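Local coordinates for protein sorbitol dehydrogenase (Gluconobacter oxydans, PDB 5ITG) that probably oxidises the CH-OH group of D-sorbitol to give L-sorbose, with NADP(H) as cofactor, at residues 113-118 against 159-164; 153-158 against 206-211; 302-307 against 402-407; 312-317 against 324-329. All blocks are in the same frame, centred on the assembly; numbering follows the deposited sequence.

How the interactions relate
The four interactions form two neighbouring pairs on opposite sides of the chain's centre, one pair in each half of this two-part dehydrogenase. Interactions 1 and 2 belong to the Rossmann domain; their centres lie about 14 Å apart and their segments alternate along the chain. Asp-154 of interaction 2 joins them, since its OD2 lies 2.7 Å from Thr-163 OG1 and its OD1 3.0 Å from Ser-162 N, both probable hydrogen bonds. Interactions 3 and 4, with centres about 11 Å apart, share the helical C-terminal domain, where Leu-305 CD2 packs 3.7 Å from Val-317 CG1. Between the pairs, centres are about 48 to 53 Å apart. The structure is substrate-free, and none of the four contacts includes a ligand.

Interaction 1 (113-118 against 159-164); sequences AVLKHL and EKPSTV
Leu-115 reaches off helix 111-119 and lays its CD1 methyl against the loop 159-164, where it overlaps the backbone of Glu-159 and the ring of Pro-161. CD1 is 3.9 Å from Glu-159 O and 4.5 Å from Pro-161 CD, so one methyl makes both touches. The side chain is extended beyond CB: CG stands anti to the carbonyl carbon (chi1 -79°) and CD1 anti to CA, which carries that branch straight out toward the loop. A leucine suits the place because it is long enough to bridge backbones whose closest CA atoms, those of Leu-115 and Lys-160, are still 9.0 Å apart. Proline offers a rigid apolar ring in return. The Glu-159 side chain leads away and gives OE2 to Asn-157 ND2, so its carboxylate is engaged outside this contact. Helix 164-177 packs against both segments: Leu-115 and Glu-159 touch its Arg-174, Val-114 its Tyr-167, and Thr-163 OG1 caps its first turn at Gly-166 N. The contact joins helix 111-119, which packs on strand 26-31, to the loop that leads into helix 164-177. No hydrogen bond links the segments, so dispersion and the exclusion of water hold the leucine methyl against the proline ring.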
loop_
_atom_site.group_PDB
_atom_site.type_symbol
_atom_site.label_atom_id
_atom_site.label_comp_id
_atom_site.label_asym_id
_atom_site.label_seq_id
_atom_site.Cartn_x
_atom_site.Cartn_y
_atom_site.Cartn_z
ATOM N N ALA A 113 13.440 -2.844 -26.930
ATOM C CA ALA A 113 12.772 -4.077 -26.513
ATOM C C ALA A 113 11.542 -3.785 -25.652
ATOM O O ALA A 113 10.515 -4.460 -25.768
ATOM C CB ALA A 113 13.743 -4.953 -25.738
ATOM N N VAL A 114 11.658 -2.785 -24.784
ATOM C CA VAL A 114 10.554 -2.402 -23.914
ATOM C C VAL A 114 9.459 -1.741 -24.737
ATOM O O VAL A 114 8.275 -2.024 -24.553
ATOM C CB VAL A 114 11.015 -1.412 -22.817
ATOM C CG1 VAL A 114 9.803 -0.872 -22.059
ATOM C CG2 VAL A 114 11.959 -2.109 -21.856
ATOM N N LEU A 115 9.868 -0.858 -25.646
ATOM C CA LEU A 115 8.924 -0.146 -26.499
ATOM C C LEU A 115 8.141 -1.078 -27.414
ATOM O O LEU A 115 6.975 -0.818 -27.706
ATOM C CB LEU A 115 9.653 0.913 -27.330
ATOM C CG LEU A 115 10.005 2.213 -26.595
ATOM C CD1 LEU A 115 10.833 3.106 -27.509
ATOM C CD2 LEU A 115 8.728 2.931 -26.166
ATOM N N LYS A 116 8.775 -2.160 -27.860
ATOM C CA LYS A 116 8.103 -3.123 -28.725
ATOM C C LYS A 116 6.919 -3.733 -27.981
ATOM O O LYS A 116 5.831 -3.889 -28.542
ATOM C CB LYS A 116 9.061 -4.243 -29.149
ATOM C CG LYS A 116 8.443 -5.229 -30.129
ATOM C CD LYS A 116 9.335 -6.444 -30.365
ATOM C CE LYS A 116 8.728 -7.377 -31.414
ATOM N NZ LYS A 116 7.305 -7.731 -31.097
ATOM N N HIS A 117 7.131 -4.085 -26.718
ATOM C CA HIS A 117 6.052 -4.663 -25.928
ATOM C C HIS A 117 4.956 -3.635 -25.714
ATOM O O HIS A 117 3.773 -3.938 -25.853
ATOM C CB HIS A 117 6.563 -5.148 -24.565
ATOM C CG HIS A 117 7.029 -6.570 -24.566
ATOM N ND1 HIS A 117 8.361 -6.920 -24.595
ATOM C CD2 HIS A 117 6.335 -7.732 -24.546
ATOM C CE1 HIS A 117 8.469 -8.236 -24.590
ATOM N NE2 HIS A 117 7.254 -8.753 -24.560
ATOM N N LEU A 118 5.367 -2.416 -25.384
ATOM C CA LEU A 118 4.447 -1.317 -25.130
ATOM C C LEU A 118 3.547 -0.946 -26.314
ATOM O O LEU A 118 2.418 -0.482 -26.115
ATOM C CB LEU A 118 5.237 -0.092 -24.683
ATOM C CG LEU A 118 5.270 0.271 -23.196
ATOM C CD1 LEU A 118 5.102 -0.956 -22.317
ATOM C CD2 LEU A 118 6.574 0.989 -22.899
ATOM N N GLU A 159 12.629 9.413 -28.222
ATOM C CA GLU A 159 12.557 8.155 -28.952
ATOM C C GLU A 159 13.371 7.048 -28.293
ATOM O O GLU A 159 13.282 5.890 -28.689
ATOM C CB GLU A 159 13.004 8.343 -30.411
ATOM C CG GLU A 159 14.509 8.455 -30.656
ATOM C CD GLU A 159 15.107 9.782 -30.221
ATOM O OE1 GLU A 159 14.376 10.794 -30.188
ATOM O OE2 GLU A 159 16.326 9.815 -29.936
ATOM N N LYS A 160 14.165 7.411 -27.293
ATOM C CA LYS A 160 14.987 6.450 -26.557
ATOM C C LYS A 160 15.038 6.945 -25.110
ATOM O O LYS A 160 16.083 7.373 -24.616
ATOM C CB LYS A 160 16.401 6.389 -27.152
ATOM C CG LYS A 160 17.212 5.170 -26.728
ATOM C CD LYS A 160 18.577 5.152 -27.418
ATOM C CE LYS A 160 19.334 3.853 -27.150
ATOM N NZ LYS A 160 20.680 3.837 -27.810
ATOM N N PRO A 161 13.889 6.894 -24.413
ATOM C CA PRO A 161 13.709 7.324 -23.023
ATOM C C PRO A 161 14.246 6.340 -21.987
ATOM O O PRO A 161 14.518 5.181 -22.305
ATOM C CB PRO A 161 12.201 7.468 -22.924
ATOM C CG PRO A 161 11.745 6.269 -23.690
ATOM C CD PRO A 161 12.638 6.301 -24.929
ATOM N N SER A 162 14.389 6.813 -20.750
ATOM C CA SER A 162 14.860 5.968 -19.655
ATOM C C SER A 162 13.876 6.006 -18.480
ATOM O O SER A 162 13.941 5.165 -17.588
ATOM C CB SER A 162 16.235 6.425 -19.162
ATOM O OG SER A 162 16.144 7.670 -18.495
ATOM N N THR A 163 12.970 6.982 -18.471
ATOM C CA THR A 163 12.001 7.084 -17.379
ATOM C C THR A 163 10.681 6.431 -17.764
ATOM O O THR A 163 10.360 6.304 -18.949
ATOM C CB THR A 163 11.717 8.554 -16.983
ATOM O OG1 THR A 163 10.933 9.186 -18.001
ATOM C CG2 THR A 163 13.018 9.322 -16.796
ATOM N N VAL A 164 9.915 6.015 -16.759
ATOM C CA VAL A 164 8.631 5.377 -17.017
ATOM C C VAL A 164 7.763 6.346 -17.806
ATOM O O VAL A 164 7.041 5.949 -18.713
ATOM C CB VAL A 164 7.921 4.963 -15.686
ATOM C CG1 VAL A 164 7.517 6.193 -14.888
ATOM C CG2 VAL A 164 6.721 4.081 -15.986
#

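Interaction 2 (153-158 against 206-211)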
loop_
_atom_site.group_PDB
_atom_site.type_symbol
_atom_site.label_atom_id
_atom_site.label_comp_id
_atom_site.label_asym_id
_atom_site.label_seq_id
_atom_site.Cartn_x
_atom_site.Cartn_y
_atom_site.Cartn_z
ATOM N N ALA A 153 16.311 14.737 -19.943
ATOM C CA ALA A 153 17.056 13.950 -20.917
ATOM C C ALA A 153 16.081 13.228 -21.841
ATOM O O ALA A 153 16.298 13.144 -23.056
ATOM C CB ALA A 153 17.956 12.946 -20.205
ATOM N N ASP A 154 15.006 12.697 -21.265
ATOM C CA ASP A 154 14.001 11.999 -22.056
ATOM C C ASP A 154 13.363 12.973 -23.032
ATOM O O ASP A 154 13.085 12.626 -24.184
ATOM C CB ASP A 154 12.925 11.402 -21.144
ATOM C CG ASP A 154 13.320 10.051 -20.593
ATOM O OD1 ASP A 154 14.538 9.770 -20.539
ATOM O OD2 ASP A 154 12.418 9.276 -20.208
ATOM N N LEU A 155 13.130 14.193 -22.561
ATOM C CA LEU A 155 12.526 15.226 -23.388
ATOM C C LEU A 155 13.449 15.581 -24.562
ATOM O O LEU A 155 12.982 15.981 -25.627
ATOM C CB LEU A 155 12.227 16.462 -22.526
ATOM C CG LEU A 155 10.762 16.872 -22.300
ATOM C CD1 LEU A 155 9.862 15.663 -22.172
ATOM C CD2 LEU A 155 10.667 17.736 -21.049
ATOM N N LYS A 156 14.757 15.412 -24.371
ATOM C CA LYS A 156 15.723 15.705 -25.428
ATOM C C LYS A 156 15.704 14.595 -26.479
ATOM O O LYS A 156 15.702 14.871 -27.678
ATOM C CB LYS A 156 17.130 15.854 -24.844
ATOM C CG LYS A 156 18.183 16.311 -25.852
ATOM C CD LYS A 156 19.481 16.708 -25.152
ATOM C CE LYS A 156 20.532 17.195 -26.146
ATOM N NZ LYS A 156 21.772 17.656 -25.457
ATOM N N ASN A 157 15.693 13.342 -26.029
ATOM C CA ASN A 157 15.636 12.201 -26.939
ATOM C C ASN A 157 14.491 11.264 -26.548
ATOM O O ASN A 157 14.718 10.140 -26.096
ATOM C CB ASN A 157 16.961 11.430 -26.940
ATOM C CG ASN A 157 18.081 12.201 -27.615
ATOM O OD1 ASN A 157 18.728 13.049 -27.000
ATOM N ND2 ASN A 157 18.300 11.920 -28.899
ATOM N N PRO A 158 13.240 11.714 -26.745
ATOM C CA PRO A 158 12.038 10.939 -26.415
ATOM C C PRO A 158 11.913 9.589 -27.114
ATOM O O PRO A 158 11.175 8.714 -26.649
ATOM C CB PRO A 158 10.901 11.893 -26.785
ATOM C CG PRO A 158 11.481 12.660 -27.941
ATOM C CD PRO A 158 12.876 12.965 -27.437
ATOM N N ALA A 206 3.641 14.357 -21.023
ATOM C CA ALA A 206 3.049 14.432 -22.351
ATOM C C ALA A 206 2.875 15.878 -22.809
ATOM O O ALA A 206 3.145 16.206 -23.967
ATOM C CB ALA A 206 1.695 13.715 -22.359
ATOM N N LYS A 207 2.420 16.738 -21.903
ATOM C CA LYS A 207 2.210 18.144 -22.234
ATOM C C LYS A 207 3.520 18.801 -22.655
ATOM O O LYS A 207 3.565 19.547 -23.631
ATOM C CB LYS A 207 1.626 18.897 -21.040
ATOM C CG LYS A 207 1.303 20.345 -21.342
ATOM C CD LYS A 207 0.828 21.080 -20.100
ATOM C CE LYS A 207 0.409 22.495 -20.447
ATOM N NZ LYS A 207 -0.645 22.482 -21.504
ATOM N N ALA A 208 4.584 18.521 -21.913
ATOM C CA ALA A 208 5.887 19.088 -22.227
ATOM C C ALA A 208 6.376 18.544 -23.561
ATOM O O ALA A 208 7.005 19.258 -24.334
ATOM C CB ALA A 208 6.886 18.754 -21.126
ATOM N N ARG A 209 6.079 17.275 -23.818
ATOM C CA ARG A 209 6.487 16.612 -25.053
ATOM C C ARG A 209 5.769 17.213 -26.263
ATOM O O ARG A 209 6.408 17.583 -27.252
ATOM C CB ARG A 209 6.183 15.114 -24.957
ATOM C CG ARG A 209 6.524 14.303 -26.192
ATOM C CD ARG A 209 8.024 14.137 -26.363
ATOM N NE ARG A 209 8.340 13.400 -27.582
ATOM C CZ ARG A 209 8.136 13.861 -28.812
ATOM N NH1 ARG A 209 7.617 15.068 -28.995
ATOM N NH2 ARG A 209 8.451 13.115 -29.861
ATOM N N ASP A 210 4.445 17.311 -26.173
ATOM C CA ASP A 210 3.624 17.860 -27.248
ATOM C C ASP A 210 2.157 17.968 -26.828
ATOM O O ASP A 210 1.487 16.958 -26.606
ATOM C CB ASP A 210 3.748 16.986 -28.501
ATOM C CG ASP A 210 2.650 17.253 -29.513
ATOM O OD1 ASP A 210 2.205 18.415 -29.623
ATOM O OD2 ASP A 210 2.239 16.298 -30.211
ATOM N N PRO A 211 1.637 19.202 -26.726
ATOM C CA PRO A 211 0.245 19.448 -26.331
ATOM C C PRO A 211 -0.784 18.568 -27.039
ATOM O O PRO A 211 -1.695 18.038 -26.401
ATOM C CB PRO A 211 0.066 20.931 -26.638
ATOM C CG PRO A 211 1.423 21.482 -26.310
ATOM C CD PRO A 211 2.336 20.475 -26.977
#
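Pro-158 lies across the Arg-209 side chain at about a right angle, a contact between the ends of two helices, 149-156 and 194-209, at the surface of the Rossmann domain. The proline ring meets the arginine where its aliphatic part passes into the guanidinium: Pro-158 CG is 3.6 Å from Arg-209 NH2, while Pro-158 CB lies 3.7 Å from Arg-209 CD. Between these, Pro-158 CB and Arg-209 NE are modelled 3.1 Å apart, a separation short enough to be doubtful. Arginine suits the place because CD and the NE side of its guanidinium both meet the ring of Pro-158. Its CG is anti to the backbone N (chi1 178°) and the chain then bends at chi2, bringing NE to the proline. Beside this pair, Leu-155 CD2 rests 3.9 Å from the small methyl Ala-208 CB. Were Arg-209 replaced by alanine, the CB-CG side of the Pro-158 ring would probably lose its cover and a gap would open there. Further out, Tyr-205 of helix 194-209 touches both Leu-155 and Pro-158, and Arg-173 touches Arg-209. Asp-210 follows, its N still bonded to Ala-206 O at 2.8 Å and its OD1 capping Glu-212 N of helix 211-220.

Interaction 3 (302-307 against 402-407)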
loop_
_atom_site.group_PDB
_atom_site.type_symbol
_atom_site.label_atom_id
_atom_site.label_comp_id
_atom_site.label_asym_id
_atom_site.label_seq_id
_atom_site.Cartn_x
_atom_site.Cartn_y
_atom_site.Cartn_z
ATOM N N HIS A 302 -4.983 0.945 13.786
ATOM C CA HIS A 302 -3.588 0.611 14.029
ATOM C C HIS A 302 -2.998 1.539 15.096
ATOM O O HIS A 302 -2.352 1.072 16.030
ATOM C CB HIS A 302 -2.790 0.713 12.723
ATOM C CG HIS A 302 -1.906 -0.469 12.465
ATOM N ND1 HIS A 302 -1.416 -0.771 11.214
ATOM C CD2 HIS A 302 -1.445 -1.436 13.295
ATOM C CE1 HIS A 302 -0.693 -1.876 11.282
ATOM N NE2 HIS A 302 -0.696 -2.300 12.534
ATOM N N VAL A 303 -3.232 2.844 14.985
ATOM C CA VAL A 303 -2.684 3.749 15.988
ATOM C C VAL A 303 -3.472 3.755 17.292
ATOM O O VAL A 303 -2.897 4.004 18.351
ATOM C CB VAL A 303 -2.536 5.196 15.470
ATOM C CG1 VAL A 303 -1.405 5.253 14.445
ATOM C CG2 VAL A 303 -3.835 5.690 14.871
HETATM N N MSE A 304 -4.774 3.481 17.230
HETATM C CA MSE A 304 -5.571 3.441 18.459
HETATM C C MSE A 304 -5.073 2.276 19.312
HETATM O O MSE A 304 -5.205 2.271 20.542
HETATM C CB MSE A 304 -7.060 3.259 18.147
HETATM C CG MSE A 304 -7.937 3.084 19.377
HETATM SE SE MSE A 304 -7.859 4.560 20.654
HETATM C CE MSE A 304 -9.052 5.802 19.753
ATOM N N LEU A 305 -4.491 1.287 18.647
ATOM C CA LEU A 305 -3.942 0.130 19.338
ATOM C C LEU A 305 -2.515 0.413 19.819
ATOM O O LEU A 305 -2.172 0.187 20.984
ATOM C CB LEU A 305 -3.898 -1.079 18.398
ATOM C CG LEU A 305 -3.243 -2.344 18.970
ATOM C CD1 LEU A 305 -4.160 -2.964 20.027
ATOM C CD2 LEU A 305 -2.983 -3.346 17.860
ATOM N N CYS A 306 -1.686 0.928 18.917
ATOM C CA CYS A 306 -0.283 1.152 19.243
ATOM C C CYS A 306 0.094 2.300 20.158
ATOM O O CYS A 306 1.082 2.188 20.875
ATOM C CB CYS A 306 0.543 1.209 17.956
ATOM S SG CYS A 306 0.592 -0.389 17.076
ATOM N N PHE A 307 -0.662 3.395 20.164
ATOM C CA PHE A 307 -0.307 4.489 21.056
ATOM C C PHE A 307 -0.394 4.020 22.518
ATOM O O PHE A 307 0.556 4.193 23.290
ATOM C CB PHE A 307 -1.198 5.723 20.820
ATOM C CG PHE A 307 -0.953 6.427 19.498
ATOM C CD1 PHE A 307 0.285 6.354 18.862
ATOM C CD2 PHE A 307 -1.945 7.222 18.925
ATOM C CE1 PHE A 307 0.536 7.058 17.681
ATOM C CE2 PHE A 307 -1.701 7.937 17.735
ATOM C CZ PHE A 307 -0.462 7.852 17.117
ATOM N N ILE A 402 -12.630 8.656 21.985
ATOM C CA ILE A 402 -11.896 9.544 21.100
ATOM C C ILE A 402 -10.870 10.311 21.938
ATOM O O ILE A 402 -9.708 10.475 21.533
ATOM C CB ILE A 402 -12.872 10.516 20.381
ATOM C CG1 ILE A 402 -13.649 9.738 19.310
ATOM C CG2 ILE A 402 -12.110 11.689 19.749
ATOM C CD1 ILE A 402 -14.820 10.484 18.717
ATOM N N ALA A 403 -11.292 10.753 23.117
ATOM C CA ALA A 403 -10.399 11.495 24.006
ATOM C C ALA A 403 -9.292 10.590 24.533
ATOM O O ALA A 403 -8.161 11.033 24.743
ATOM C CB ALA A 403 -11.188 12.094 25.162
ATOM N N PHE A 404 -9.622 9.320 24.747
ATOM C CA PHE A 404 -8.645 8.353 25.233
ATOM C C PHE A 404 -7.529 8.171 24.202
ATOM O O PHE A 404 -6.349 8.083 24.549
ATOM C CB PHE A 404 -9.309 6.998 25.505
ATOM C CG PHE A 404 -8.327 5.905 25.821
ATOM C CD1 PHE A 404 -7.701 5.854 27.062
ATOM C CD2 PHE A 404 -7.959 4.983 24.845
ATOM C CE1 PHE A 404 -6.714 4.902 27.329
ATOM C CE2 PHE A 404 -6.975 4.029 25.097
ATOM C CZ PHE A 404 -6.349 3.991 26.344
ATOM N N GLY A 405 -7.902 8.103 22.928
ATOM C CA GLY A 405 -6.890 7.939 21.899
ATOM C C GLY A 405 -5.933 9.115 21.900
ATOM O O GLY A 405 -4.710 8.950 21.803
ATOM N N ILE A 406 -6.493 10.314 22.015
ATOM C CA ILE A 406 -5.697 11.537 22.012
ATOM C C ILE A 406 -4.802 11.617 23.246
ATOM O O ILE A 406 -3.608 11.926 23.146
ATOM C CB ILE A 406 -6.616 12.781 21.939
ATOM C CG1 ILE A 406 -7.310 12.819 20.576
ATOM C CG2 ILE A 406 -5.806 14.059 22.136
ATOM C CD1 ILE A 406 -8.486 13.798 20.518
ATOM N N ALA A 407 -5.375 11.314 24.405
ATOM C CA ALA A 407 -4.627 11.348 25.659
ATOM C C ALA A 407 -3.486 10.336 25.647
ATOM O O ALA A 407 -2.412 10.596 26.197
ATOM C CB ALA A 407 -5.562 11.073 26.837
#
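Met-304 and Gly-405, with CA atoms 5.8 Å apart, mark where two helical segments pass, their axes 9.5 Å apart at closest approach and inclined at 57°. The meeting depends on the glycine: a CB on Gly-405 would lie only 2.6 Å from Met-304 CE as that side chain is placed, too close for both. Met-304, deposited as selenomethionine, uses the bare backbone as its floor, with SE and CE each 3.7 Å from Gly-405 CA. Its CG is anti to the backbone N (chi1 175°), and two further bends, at chi2 and chi3, fold the flexible chain down onto the facing helix. Methionine's unbranched chain suits this bent path.

The same selenium makes a Met-aromatic contact with Phe-404. It approaches the ring at its edge, near the plane, 4.2 Å from Phe-404 CD2, with the line to the ring centroid 78° off the ring normal. This is packing in the helical C-terminal domain of the mannitol dehydrogenase family, here between the long helix 288-312 and helix 400-412. All four touching residues are buried, as suits a set of apolar groups.

One turn on from Met-304, Phe-307 points its CB toward the other helix and brings ring atom CD2 to 4.3 Å from Gly-405 O. Val-303 CB sits over one face of that ring, 3.6 Å above the plane and offset toward the rim. Farther out, Phe-307 meets the ring of Tyr-409 and touches Val-381 of helix 377-394, while Phe-404 also touches Val-479 and Ile-483.

Interaction 4 (312-317 against 324-329); sequences VGYENV and SELLGN
Val-312, the last residue of helix 288-312, turns its side chain toward Leu-326 and brings CG2 to 4.4 Å from Leu-326 CD1. The beta-branched valine is compact and apolar, a fitting neighbour for a leucine methyl, and it also touches Val-479. Gly-313 follows with a positive phi of 110°; a side chain at these backbone angles would jam against the preceding carbonyl oxygen, so glycine alone fits comfortably.

Past the glycine, Tyr-314 points its CB toward helix 324-338. Its CG is anti to the carbonyl carbon (chi1 -71°), and the ring presents its edge to Leu-326: CD1 lies near the ring plane, 3.7 Å from Tyr-314 CE2 and 3.8 Å from Tyr-314 CD2. One leucine methyl therefore serves both Val-312 and Tyr-314. Tyrosine suits the spot because its ring packs while its hydroxyl hydrogen-bonds Asp-323 OD2. The other oxygen of that aspartate, OD1, accepts the N-H of Leu-326, so the same residue ties both partners. Leu-326, itself buried, also touches Pro-308 of helix 288-312.

Beyond the ring, the chain runs alongside the stretch around Thr-370: Tyr-314 O bonds to Thr-370 OG1, and Asn-316 OD1 to Gln-369 NE2. Val-317 then opens helix 317-320 with its side chain packed on Leu-305 and Cys-306. The segment links helix 288-312 to the short helix 317-320 ahead of helix 324-338 in the C-terminal domain, and Gly-313 is the C-prime residue of the Schellman motif that ends helix 288-312.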
loop_
_atom_site.group_PDB
_atom_site.type_symbol
_atom_site.label_atom_id
_atom_site.label_comp_id
_atom_site.label_asym_id
_atom_site.label_seq_id
_atom_site.Cartn_x
_atom_site.Cartn_y
_atom_site.Cartn_z
ATOM N N VAL A 312 1.996 0.717 27.575
ATOM C CA VAL A 312 1.956 -0.516 28.358
ATOM C C VAL A 312 3.321 -1.194 28.272
ATOM O O VAL A 312 3.738 -1.889 29.193
ATOM C CB VAL A 312 0.870 -1.492 27.843
ATOM C CG1 VAL A 312 0.972 -2.830 28.580
ATOM C CG2 VAL A 312 -0.504 -0.899 28.057
ATOM N N GLY A 313 4.024 -0.982 27.165
ATOM C CA GLY A 313 5.340 -1.579 27.026
ATOM C C GLY A 313 5.416 -2.681 25.994
ATOM O O GLY A 313 6.335 -3.500 26.018
ATOM N N TYR A 314 4.451 -2.716 25.083
ATOM C CA TYR A 314 4.443 -3.729 24.038
ATOM C C TYR A 314 5.335 -3.304 22.882
ATOM O O TYR A 314 5.230 -2.185 22.383
ATOM C CB TYR A 314 3.013 -3.956 23.535
ATOM C CG TYR A 314 2.138 -4.669 24.531
ATOM C CD1 TYR A 314 2.504 -5.919 25.036
ATOM C CD2 TYR A 314 0.936 -4.102 24.967
ATOM C CE1 TYR A 314 1.695 -6.588 25.950
ATOM C CE2 TYR A 314 0.126 -4.756 25.875
ATOM C CZ TYR A 314 0.511 -6.000 26.363
ATOM O OH TYR A 314 -0.290 -6.661 27.253
ATOM N N GLU A 315 6.206 -4.208 22.450
ATOM C CA GLU A 315 7.124 -3.919 21.358
ATOM C C GLU A 315 6.534 -4.163 19.972
ATOM O O GLU A 315 6.867 -3.462 19.019
ATOM C CB GLU A 315 8.394 -4.760 21.505
ATOM C CG GLU A 315 9.402 -4.525 20.392
ATOM C CD GLU A 315 10.610 -5.434 20.497
ATOM O OE1 GLU A 315 11.284 -5.403 21.550
ATOM O OE2 GLU A 315 10.883 -6.177 19.530
ATOM N N ASN A 316 5.669 -5.162 19.850
ATOM C CA ASN A 316 5.085 -5.468 18.555
ATOM C C ASN A 316 3.570 -5.415 18.564
ATOM O O ASN A 316 2.926 -5.591 19.602
ATOM C CB ASN A 316 5.538 -6.849 18.087
ATOM C CG ASN A 316 7.042 -6.954 17.969
ATOM O OD1 ASN A 316 7.690 -6.100 17.367
ATOM N ND2 ASN A 316 7.606 -8.012 18.541
ATOM N N VAL A 317 3.003 -5.193 17.385
ATOM C CA VAL A 317 1.560 -5.104 17.247
ATOM C C VAL A 317 0.852 -6.368 17.728
ATOM O O VAL A 317 -0.164 -6.283 18.415
ATOM C CB VAL A 317 1.155 -4.833 15.778
ATOM C CG1 VAL A 317 -0.364 -4.794 15.655
ATOM C CG2 VAL A 317 1.746 -3.503 15.310
ATOM N N SER A 324 -6.088 -8.035 26.393
ATOM C CA SER A 324 -7.543 -8.007 26.507
ATOM C C SER A 324 -8.151 -6.608 26.570
ATOM O O SER A 324 -9.168 -6.340 25.923
ATOM C CB SER A 324 -7.992 -8.812 27.734
ATOM O OG SER A 324 -9.407 -8.850 27.807
ATOM N N GLU A 325 -7.537 -5.717 27.345
ATOM C CA GLU A 325 -8.059 -4.360 27.477
ATOM C C GLU A 325 -7.837 -3.502 26.221
ATOM O O GLU A 325 -8.733 -2.770 25.807
ATOM C CB GLU A 325 -7.441 -3.666 28.703
ATOM C CG GLU A 325 -7.933 -4.191 30.063
ATOM C CD GLU A 325 -7.510 -5.629 30.351
ATOM O OE1 GLU A 325 -6.327 -5.964 30.117
ATOM O OE2 GLU A 325 -8.355 -6.423 30.825
ATOM N N LEU A 326 -6.653 -3.587 25.621
ATOM C CA LEU A 326 -6.371 -2.806 24.421
ATOM C C LEU A 326 -7.233 -3.293 23.254
ATOM O O LEU A 326 -7.651 -2.501 22.408
ATOM C CB LEU A 326 -4.890 -2.908 24.046
ATOM C CG LEU A 326 -3.885 -2.423 25.093
ATOM C CD1 LEU A 326 -2.468 -2.514 24.515
ATOM C CD2 LEU A 326 -4.206 -0.999 25.482
ATOM N N LEU A 327 -7.474 -4.600 23.204
ATOM C CA LEU A 327 -8.310 -5.193 22.164
ATOM C C LEU A 327 -9.756 -4.737 22.331
ATOM O O LEU A 327 -10.421 -4.357 21.364
ATOM C CB LEU A 327 -8.258 -6.724 22.238
ATOM C CG LEU A 327 -9.287 -7.450 21.361
ATOM C CD1 LEU A 327 -8.982 -7.184 19.896
ATOM C CD2 LEU A 327 -9.244 -8.952 21.639
ATOM N N GLY A 328 -10.252 -4.796 23.561
ATOM C CA GLY A 328 -11.618 -4.373 23.813
ATOM C C GLY A 328 -11.829 -2.907 23.469
ATOM O O GLY A 328 -12.868 -2.531 22.909
ATOM N N ASN A 329 -10.841 -2.078 23.794
ATOM C CA ASN A 329 -10.914 -0.641 23.527
ATOM C C ASN A 329 -10.937 -0.392 22.021
ATOM O O ASN A 329 -11.661 0.477 21.544
ATOM C CB ASN A 329 -9.708 0.066 24.161
ATOM C CG ASN A 329 -9.948 1.552 24.407
ATOM O OD1 ASN A 329 -9.081 2.239 24.943
ATOM N ND2 ASN A 329 -11.115 2.046 24.040
#